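Extracellular solute-binding protein, family 1 (Bifidobacterium longum subsp. infantis ATCC 15697, PDB 3OMB) carries a bound magnesium ion and probably captures a solute, likely a carbohydrate, outside the cell for an ABC-type transporter. Local coordinates at residues T197-P200 against N201-Q205. Numbering follows the deposited sequence.
Sequences TQDP and NGNGQ. With MG (magnesium ion), chain B.
Asp199, Asn201, Asn203 and Gln205 curl round one magnesium ion. This is an EF-hand-like metal loop, with side-chain oxygens at positions 1, 3 and 5 and a backbone O at 7. It lacks the helix-loop-helix frame and joins helix 185-197 to strand 209-211 on the protein surface. The dense part is the shell of oxygens. Asp199 OD1 lies 2.1 Å from the magnesium. Asn201 OD1 and Asn203 OD1 each bind it at 2.4 Å, and the backbone O of Gln205 adds a fourth ligand. Asp207 and Glu208 complete the site. The metal probably offsets repulsion between the crowded oxygens.

Asp199 holds its CG anti to the backbone N (chi1 -171°), which sends the carboxylate into the loop. OD1 takes the metal while OD2 accepts from Gly204 N at 2.8 Å, on its syn side but 34° out of the carboxylate plane. A type I turn from Asp199 to Gly202 closes the start of the loop, with Gly202 N bonded to Asp199 O. Asn201 OD1 accepts from Asn203 N in an Asx turn that overlaps it. On the inner flank Pro200 packs on Trp173 and Leu177 of helix 171-177, and Asn201 ND2 bonds to Ala303 O.

The looser, solvent side is Gly202 to Gln205, although Asn203 and Gln205 still give oxygens to the metal. The Gln205 side chain leaves the backbone away from 197-200. In a second Asx turn, Asn203 OD1 accepts from Gln205 N at 2.9 Å, 45° out of its carbonyl plane.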
loop_
_atom_site.group_PDB
_atom_site.type_symbol
_atom_site.label_atom_id
_atom_site.label_comp_id
_atom_site.label_asym_id
_atom_site.label_seq_id
_atom_site.Cartn_x
_atom_site.Cartn_y
_atom_site.Cartn_z
ATOM N N THR A 197 8.158 16.811 28.717
ATOM C CA THR A 197 8.476 17.349 30.044
ATOM C C THR A 197 7.285 17.663 30.967
ATOM O O THR A 197 7.468 17.873 32.169
ATOM C CB THR A 197 9.324 18.631 29.926
ATOM O OG1 THR A 197 9.638 19.108 31.233
ATOM C CG2 THR A 197 8.547 19.714 29.215
ATOM N N GLN A 198 6.078 17.710 30.417
ATOM C CA GLN A 198 4.909 18.127 31.211
ATOM C C GLN A 198 3.963 16.996 31.610
ATOM O O GLN A 198 2.818 17.236 31.988
ATOM C CB GLN A 198 4.180 19.263 30.494
ATOM C CG GLN A 198 4.987 20.594 30.474
ATOM C CD GLN A 198 4.311 21.654 29.613
ATOM O OE1 GLN A 198 3.082 21.704 29.516
ATOM N NE2 GLN A 198 5.116 22.492 28.956
ATOM N N ASP A 199 4.455 15.760 31.538
ATOM C CA ASP A 199 3.684 14.601 31.981
ATOM C C ASP A 199 2.184 14.574 31.555
ATOM O O ASP A 199 1.296 14.450 32.415
ATOM C CB ASP A 199 3.818 14.444 33.518
ATOM C CG ASP A 199 3.215 13.137 34.020
ATOM O OD1 ASP A 199 3.343 12.075 33.340
ATOM O OD2 ASP A 199 2.606 13.179 35.094
ATOM N N PRO A 200 1.889 14.660 30.238
ATOM C CA PRO A 200 0.471 14.770 29.852
ATOM C C PRO A 200 -0.387 13.543 30.117
ATOM O O PRO A 200 -1.612 13.684 30.166
ATOM C CB PRO A 200 0.523 15.081 28.329
ATOM C CG PRO A 200 1.837 14.566 27.872
ATOM C CD PRO A 200 2.782 14.801 29.073
ATOM N N ASN A 201 0.214 12.359 30.313
ATOM C CA ASN A 201 -0.580 11.188 30.737
ATOM C C ASN A 201 -0.809 11.129 32.270
ATOM O O ASN A 201 -1.418 10.191 32.796
ATOM C CB ASN A 201 -0.056 9.863 30.135
ATOM C CG ASN A 201 1.253 9.369 30.774
ATOM O OD1 ASN A 201 1.667 9.820 31.850
ATOM N ND2 ASN A 201 1.900 8.430 30.106
ATOM N N GLY A 202 -0.345 12.159 32.967
ATOM C CA GLY A 202 -0.603 12.326 34.403
ATOM C C GLY A 202 -0.034 11.308 35.396
ATOM O O GLY A 202 -0.381 11.349 36.556
ATOM N N ASN A 203 0.832 10.387 34.989
ATOM C CA ASN A 203 1.225 9.334 35.946
ATOM C C ASN A 203 2.449 9.677 36.784
ATOM O O ASN A 203 2.884 8.881 37.638
ATOM C CB ASN A 203 1.357 7.960 35.274
ATOM C CG ASN A 203 2.482 7.896 34.220
ATOM O OD1 ASN A 203 3.287 8.835 34.048
ATOM N ND2 ASN A 203 2.539 6.771 33.516
ATOM N N GLY A 204 2.994 10.869 36.538
ATOM C CA GLY A 204 4.166 11.367 37.267
ATOM C C GLY A 204 5.474 10.916 36.635
ATOM O O GLY A 204 6.525 11.483 36.906
ATOM N N GLN A 205 5.412 9.886 35.800
ATOM C CA GLN A 205 6.611 9.356 35.156
ATOM C C GLN A 205 6.937 10.115 33.867
ATOM O O GLN A 205 6.040 10.517 33.122
ATOM C CB GLN A 205 6.444 7.847 34.875
ATOM C CG GLN A 205 6.212 6.983 36.149
ATOM C CD GLN A 205 7.424 7.015 37.081
ATOM O OE1 GLN A 205 7.367 7.554 38.204
ATOM N NE2 GLN A 205 8.540 6.462 36.602
HETATM MG MG MG B . 3.919 10.354 32.243
#